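Local coordinates for VP4 protein (Tellina virus 1, PDB 3P06), which probably cleaves the birnavirus polyprotein into its final products, acting as the VP4 serine protease, caught here as an intramolecular acyl-enzyme, at residues P13-S18 and Q142-K147; F27-G32 and G74-L79; E68-K73 and A106-D111. One frame throughout, in Å; residues are numbered along the deposited sequence.

Contact 1: P13-S18 and Q142-K147; sequences PVLMDS and QLLVAK
Val-145 CG2 rests 3.7 Å from Val-14 O, a methyl against a carbonyl oxygen. The hydrogen bond in these segments belongs to the helix alone. Lys-147 N reaches Gln-142 O at 2.9 Å across a wider, pi-type turn, and Leu-144 and Val-145 sit within that turn and face the strand. Val-145 carries much of the packing. Its CB and CG1 each lie 3.9 Å from Pro-13 CB, and CG2 approaches the same carbon. CG1 stands anti to the backbone N (chi1 -177°), while CG2 lies beside it and lodges against the Val-14 carbonyl. A branched valine suits this place because both methyls and the branch carbon can be applied to one spot on the proline. Pro-13, which has no N-H to satisfy, offers a compact apolar ring to the helix. Further along the strand Leu-15 extends branch CD2, which rests 3.8 Å from Leu-144 CD1 and also close to Leu-144 CB; the two leucines cross at about a right angle. Leu-144 is the more open of the pair and also touches Ile-22. The strand and helix segments run at 135° to each other, their axes 8.1 Å apart at closest approach, and the touching is limited to residues 13 to 15 in the middle of strand 9-18. Pro-13 and Leu-15 also touch Lys-141, a predicted active-site residue on the same helix, and Val-14 lies against the chain terminus, Ala-194. The side-chain contacts are apolar, with one carbonyl oxygen against a methyl; no polar bond joins the two segments, so strand and helix meet here through van der Waals packing, right next to the predicted catalytic lysine.

Contact 2: F27-G32 and G74-L79; sequences FMAVKG and GAITVL
Val-78 CG1 and the carbonyl carbon of Leu-79 approach the Phe-27 ring obliquely, both near CD2, at 3.8 Å and 3.3 Å from that atom. CG sits beside the backbone N (chi1 -86°), and the ring is further enclosed by Leu-12, Val-14 and Pro-96. Leu-79 O, next to the ring root, accepts a hydrogen bond from Met-28 N, and Leu-79 N returns one to Met-28 O. The ladder continues with Val-30 and Thr-77; Val-30 N to Thr-77 O is its shortest rung, at 2.6 Å. Just past the strand Gly-32 N meets Ala-75 O at 2.8 Å from well above the carbonyl plane. Glycine suits this position, since its positive phi (104°) would push a CB against the preceding carbonyl oxygen. Thr-77 OG1 then donates to Gly-32 O in plane, on a lone pair, at 2.7 Å, while accepting a hydrogen bond from Leu-34 N. Ala-29 and Ile-76, touching through CB and CG2 at 3.7 Å, turn small and branched apolar surfaces to Ala-107 and Ala-110. Val-30 and Leu-79 touch Ile-89 and Val-91. This is the regular antiparallel pairing of inner strands in a mixed beta-sheet, with helix 104-111 on one face and strand 88-92 against the other.

Contact 3: E68-K73 and A106-D111; sequences EKLPIK and AACAAD
Polar bonding between Lys-73 and Asp-111 fixes the loop to the helix. Lys-73 N gives a nearly straight bond (166° at the hydrogen) to Asp-111 OD2 at 2.9 Å; the N-H comes to OD2 from above the carboxylate plane. The other oxygen, OD1, takes a bond from Gly-74 N, so one carboxylate holds two successive amides, a task its two oxygens suit. CG of Asp-111 stands anti to the backbone N (chi1 -166°), carrying the carboxylate toward the loop. The methyl Ile-72 CG2 lies against this carboxylate, 3.6 Å from OD1. Lys-73 NZ stays 6.7 Å from OD2, a distance at which any attraction would probably be weak.

Apolar packing makes up the rest. Ile-72 CD1 lies 3.8 Å from Ala-107 CB, where the short alanine lets the isoleucine come close to the helix. The thiol of Cys-108 is small and polarisable, and SG touches both Leu-70 CD2, at 3.7 Å, and Pro-71 CD, at 3.9 Å, which lie on the same side of it. Pro-71 centres an inverse gamma turn, with a weak Ile-72 N to Leu-70 O bond.

Leu-166 of helix 166-173 touches both Pro-71 and Cys-108, while Ile-76 of strand 75-81 packs on Ala-107 and Asp-111, so the junction lies between a second helix and the large sheet.

Contacts 1 and 2 are buried and share the large mixed sheet: their strands 9-18 and 21-31 are neighbours, and Val-14 CG1 meets Phe-27 CD1 at 3.7 Å. Contact 3 is only partly buried and lies beside contact 2, about 10 Å away between centres. Two bonds join these two, Lys-31 NZ to Ala-110 O at 3.1 Å and Gly-74 N to Asp-111 OD1. Contacts 1 and 3 do not touch and lie on opposite sides of the chain's centre. Chemistry follows place: strand pairing in contact 2 is mainly backbone bonding, the strand-to-helix packing of contact 1 rests on apolar side chains, and the loop of contact 3 combines greasy packing with a carboxylate grip.

Contact 1: P13-S18 and Q142-K147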
# COMPACT_ATOMS: atom_id res chain seq x y z
N PRO A 13 3.41 1.49 -3.65
CA PRO A 13 3.71 2.75 -4.35
C PRO A 13 2.45 3.45 -4.88
O PRO A 13 1.49 2.78 -5.24
CB PRO A 13 4.64 2.29 -5.51
CG PRO A 13 4.13 0.94 -5.86
CD PRO A 13 3.71 0.31 -4.48
N VAL A 14 2.46 4.78 -4.88
CA VAL A 14 1.40 5.55 -5.52
C VAL A 14 2.02 6.61 -6.41
O VAL A 14 3.15 7.02 -6.22
CB VAL A 14 0.43 6.26 -4.49
CG1 VAL A 14 -0.23 5.22 -3.66
CG2 VAL A 14 1.23 7.34 -3.59
N LEU A 15 1.25 7.05 -7.40
CA LEU A 15 1.65 8.12 -8.30
C LEU A 15 0.71 9.31 -8.16
O LEU A 15 -0.46 9.10 -7.91
CB LEU A 15 1.61 7.62 -9.74
CG LEU A 15 2.50 6.41 -10.05
CD1 LEU A 15 2.28 6.10 -11.56
CD2 LEU A 15 3.96 6.70 -9.80
N MSE A 16 1.23 10.53 -8.31
CA MSE A 16 0.48 11.77 -8.12
C MSE A 16 0.74 12.67 -9.28
O MSE A 16 1.90 12.82 -9.71
CB MSE A 16 0.87 12.50 -6.83
CG MSE A 16 0.31 11.77 -5.61
SE MSE A 16 1.22 12.03 -3.87
CE MSE A 16 2.98 11.28 -4.38
N ASP A 17 -0.33 13.28 -9.78
CA ASP A 17 -0.26 14.26 -10.85
C ASP A 17 -0.41 15.70 -10.31
O ASP A 17 -1.44 16.06 -9.74
CB ASP A 17 -1.37 13.98 -11.84
CG ASP A 17 -1.02 14.38 -13.22
OD1 ASP A 17 -0.43 15.50 -13.42
OD2 ASP A 17 -1.34 13.57 -14.13
N SER A 18 0.63 16.52 -10.50
CA SER A 18 0.57 17.97 -10.22
C SER A 18 0.60 18.66 -11.56
O SER A 18 1.56 19.40 -11.88
CB SER A 18 1.78 18.43 -9.41
OG SER A 18 2.87 18.73 -10.28
N GLN A 142 8.20 1.63 -10.55
CA GLN A 142 9.62 1.35 -10.44
C GLN A 142 10.40 2.65 -10.59
O GLN A 142 11.26 2.97 -9.76
CB GLN A 142 10.12 0.30 -11.49
CG GLN A 142 9.73 -1.17 -11.16
CD GLN A 142 10.59 -1.80 -10.06
OE1 GLN A 142 11.03 -1.12 -9.12
NE2 GLN A 142 10.77 -3.09 -10.13
N LEU A 143 10.09 3.40 -11.66
CA LEU A 143 10.87 4.60 -11.98
C LEU A 143 10.73 5.70 -10.99
O LEU A 143 11.69 6.43 -10.73
CB LEU A 143 10.41 5.21 -13.36
CG LEU A 143 10.91 4.48 -14.56
CD1 LEU A 143 10.11 4.94 -15.81
CD2 LEU A 143 12.35 4.78 -14.76
N LEU A 144 9.52 5.90 -10.47
CA LEU A 144 9.25 7.08 -9.66
C LEU A 144 9.21 6.79 -8.19
O LEU A 144 9.21 7.71 -7.39
CB LEU A 144 7.89 7.70 -10.05
CG LEU A 144 7.90 8.28 -11.51
CD1 LEU A 144 6.47 8.58 -12.02
CD2 LEU A 144 8.86 9.46 -11.68
N VAL A 145 9.13 5.52 -7.79
CA VAL A 145 9.08 5.26 -6.37
C VAL A 145 10.13 4.28 -5.90
O VAL A 145 10.97 4.62 -5.03
CB VAL A 145 7.66 4.71 -5.91
CG1 VAL A 145 7.65 4.52 -4.39
CG2 VAL A 145 6.56 5.66 -6.34
N ALA A 146 10.07 3.04 -6.41
CA ALA A 146 10.85 1.97 -5.78
C ALA A 146 12.34 2.04 -6.06
O ALA A 146 13.19 1.84 -5.14
CB ALA A 146 10.28 0.57 -6.20
N LYS A 147 12.69 2.26 -7.32
CA LYS A 147 14.12 2.41 -7.66
C LYS A 147 14.79 3.61 -7.00
O LYS A 147 15.82 3.44 -6.40
CB LYS A 147 14.44 2.42 -9.17
CG LYS A 147 14.06 1.15 -9.93
CD LYS A 147 15.00 0.03 -9.66
CE LYS A 147 14.57 -1.14 -10.51
NZ LYS A 147 15.39 -2.26 -10.13

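Contact 2: F27-G32 and G74-L79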
# COMPACT_ATOMS: atom_id res chain seq x y z
N PHE A 27 2.05 4.46 0.26
CA PHE A 27 1.12 4.30 1.36
C PHE A 27 1.57 3.00 1.96
O PHE A 27 2.37 2.27 1.35
CB PHE A 27 -0.37 4.16 0.88
CG PHE A 27 -1.09 5.48 0.67
CD1 PHE A 27 -0.59 6.44 -0.16
CD2 PHE A 27 -2.30 5.75 1.37
CE1 PHE A 27 -1.25 7.69 -0.36
CE2 PHE A 27 -2.99 7.00 1.19
CZ PHE A 27 -2.49 7.95 0.31
N MSE A 28 1.08 2.70 3.14
CA MSE A 28 1.25 1.37 3.71
C MSE A 28 -0.14 0.86 4.04
O MSE A 28 -1.00 1.62 4.53
CB MSE A 28 2.07 1.47 5.01
CG MSE A 28 2.21 0.06 5.57
SE MSE A 28 3.30 -0.12 7.22
CE MSE A 28 4.98 0.09 6.30
N ALA A 29 -0.39 -0.40 3.72
CA ALA A 29 -1.61 -1.06 4.22
C ALA A 29 -1.20 -1.56 5.65
O ALA A 29 -0.45 -2.54 5.77
CB ALA A 29 -1.95 -2.31 3.34
N VAL A 30 -1.68 -0.88 6.69
CA VAL A 30 -1.16 -1.15 8.02
C VAL A 30 -2.16 -2.08 8.71
O VAL A 30 -3.39 -1.95 8.57
CB VAL A 30 -1.08 0.14 8.87
CG1 VAL A 30 -0.47 -0.18 10.35
CG2 VAL A 30 -0.33 1.23 8.14
N LYS A 31 -1.64 -3.00 9.51
CA LYS A 31 -2.54 -3.87 10.26
C LYS A 31 -3.16 -3.12 11.42
O LYS A 31 -2.45 -2.46 12.17
CB LYS A 31 -1.77 -5.05 10.81
CG LYS A 31 -1.23 -5.97 9.70
CD LYS A 31 -0.36 -7.05 10.42
CE LYS A 31 -1.29 -8.02 11.13
NZ LYS A 31 -1.46 -9.23 10.25
N GLY A 32 -4.48 -3.27 11.57
CA GLY A 32 -5.20 -2.61 12.65
C GLY A 32 -6.00 -1.39 12.16
O GLY A 32 -5.91 -0.95 10.99
N GLY A 74 -9.00 -9.27 9.10
CA GLY A 74 -8.78 -8.32 10.19
C GLY A 74 -8.99 -6.85 9.75
O GLY A 74 -9.63 -6.58 8.69
N ALA A 75 -8.48 -5.91 10.53
CA ALA A 75 -8.60 -4.47 10.19
C ALA A 75 -7.33 -4.06 9.44
O ALA A 75 -6.23 -4.49 9.82
CB ALA A 75 -8.82 -3.63 11.45
N ILE A 76 -7.47 -3.28 8.35
CA ILE A 76 -6.31 -2.78 7.61
C ILE A 76 -6.63 -1.29 7.46
O ILE A 76 -7.77 -0.94 7.17
CB ILE A 76 -6.17 -3.40 6.20
CG1 ILE A 76 -5.86 -4.91 6.23
CG2 ILE A 76 -5.07 -2.60 5.34
CD1 ILE A 76 -4.40 -5.27 6.62
N THR A 77 -5.65 -0.42 7.70
CA THR A 77 -5.82 1.00 7.43
C THR A 77 -4.76 1.32 6.41
O THR A 77 -3.62 0.91 6.61
CB THR A 77 -5.56 1.82 8.70
OG1 THR A 77 -6.51 1.39 9.68
CG2 THR A 77 -5.74 3.42 8.44
N VAL A 78 -5.13 2.01 5.30
CA VAL A 78 -4.18 2.39 4.27
C VAL A 78 -3.82 3.82 4.56
O VAL A 78 -4.71 4.70 4.58
CB VAL A 78 -4.83 2.18 2.87
CG1 VAL A 78 -3.86 2.34 1.81
CG2 VAL A 78 -5.31 0.66 2.79
N LEU A 79 -2.53 4.09 4.84
CA LEU A 79 -2.15 5.46 5.26
C LEU A 79 -1.00 5.89 4.39
O LEU A 79 -0.16 5.08 4.05
CB LEU A 79 -1.68 5.45 6.75
CG LEU A 79 -2.78 5.29 7.81
CD1 LEU A 79 -2.14 5.13 9.21
CD2 LEU A 79 -3.73 6.52 7.83

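Contact 3: E68-K73 and A106-D111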
# COMPACT_ATOMS: atom_id res chain seq x y z
N GLU A 68 -14.73 -4.93 -1.15
CA GLU A 68 -15.57 -5.79 -0.27
C GLU A 68 -15.42 -7.29 -0.59
O GLU A 68 -15.82 -8.14 0.21
CB GLU A 68 -17.05 -5.40 -0.34
CG GLU A 68 -17.37 -4.15 0.39
CD GLU A 68 -18.72 -3.59 -0.01
OE1 GLU A 68 -19.30 -4.01 -1.04
OE2 GLU A 68 -19.19 -2.67 0.67
N LYS A 69 -14.84 -7.62 -1.74
CA LYS A 69 -14.65 -9.04 -2.10
C LYS A 69 -13.29 -9.58 -1.67
O LYS A 69 -13.00 -10.74 -1.91
CB LYS A 69 -14.87 -9.23 -3.57
CG LYS A 69 -16.36 -9.14 -3.95
CD LYS A 69 -16.59 -9.44 -5.42
CE LYS A 69 -16.62 -8.15 -6.25
NZ LYS A 69 -17.58 -8.25 -7.40
N LEU A 70 -12.45 -8.72 -1.05
CA LEU A 70 -11.11 -9.14 -0.63
C LEU A 70 -11.16 -10.14 0.54
O LEU A 70 -12.00 -10.02 1.43
CB LEU A 70 -10.22 -7.92 -0.26
CG LEU A 70 -9.92 -6.98 -1.42
CD1 LEU A 70 -9.33 -5.60 -0.94
CD2 LEU A 70 -9.00 -7.71 -2.38
N PRO A 71 -10.23 -11.11 0.54
CA PRO A 71 -10.13 -12.14 1.62
C PRO A 71 -9.34 -11.58 2.81
O PRO A 71 -8.32 -12.13 3.19
CB PRO A 71 -9.38 -13.32 0.94
CG PRO A 71 -8.62 -12.65 -0.20
CD PRO A 71 -9.21 -11.29 -0.52
N ILE A 72 -9.73 -10.42 3.31
CA ILE A 72 -9.07 -9.79 4.44
C ILE A 72 -10.02 -10.04 5.63
O ILE A 72 -11.23 -9.72 5.55
CB ILE A 72 -8.87 -8.27 4.17
CG1 ILE A 72 -7.80 -8.06 3.07
CG2 ILE A 72 -8.57 -7.50 5.48
CD1 ILE A 72 -7.71 -6.66 2.59
N LYS A 73 -9.48 -10.64 6.70
CA LYS A 73 -10.31 -10.95 7.90
C LYS A 73 -10.13 -9.95 9.03
O LYS A 73 -11.04 -9.78 9.81
CB LYS A 73 -10.03 -12.39 8.39
CG LYS A 73 -10.10 -13.34 7.21
CD LYS A 73 -10.20 -14.76 7.59
CE LYS A 73 -8.85 -15.36 7.92
NZ LYS A 73 -9.15 -16.70 8.53
N ALA A 106 -1.16 -5.28 -1.47
CA ALA A 106 -0.48 -4.97 -0.22
C ALA A 106 -1.39 -5.25 1.04
O ALA A 106 -0.95 -5.81 2.05
CB ALA A 106 -0.02 -3.47 -0.20
N ALA A 107 -2.64 -4.82 0.95
CA ALA A 107 -3.62 -4.99 2.04
C ALA A 107 -3.87 -6.49 2.28
O ALA A 107 -3.98 -6.93 3.44
CB ALA A 107 -4.91 -4.32 1.69
N CYS A 108 -3.98 -7.28 1.21
CA CYS A 108 -4.10 -8.76 1.40
C CYS A 108 -2.84 -9.36 2.03
O CYS A 108 -2.91 -10.27 2.87
CB CYS A 108 -4.37 -9.47 0.07
SG CYS A 108 -6.02 -9.07 -0.56
N ALA A 109 -1.68 -8.94 1.53
CA ALA A 109 -0.42 -9.42 2.07
C ALA A 109 -0.23 -8.96 3.53
O ALA A 109 0.23 -9.75 4.35
CB ALA A 109 0.77 -9.05 1.19
N ALA A 110 -0.63 -7.73 3.87
CA ALA A 110 -0.50 -7.21 5.24
C ALA A 110 -1.46 -8.00 6.16
O ALA A 110 -1.11 -8.30 7.34
CB ALA A 110 -0.84 -5.77 5.33
N ASP A 111 -2.64 -8.35 5.64
CA ASP A 111 -3.62 -9.10 6.50
C ASP A 111 -3.13 -10.49 6.98
O ASP A 111 -3.43 -10.94 8.12
CB ASP A 111 -4.96 -9.28 5.81
CG ASP A 111 -6.04 -9.74 6.81
OD1 ASP A 111 -6.32 -8.99 7.79
OD2 ASP A 111 -6.59 -10.86 6.64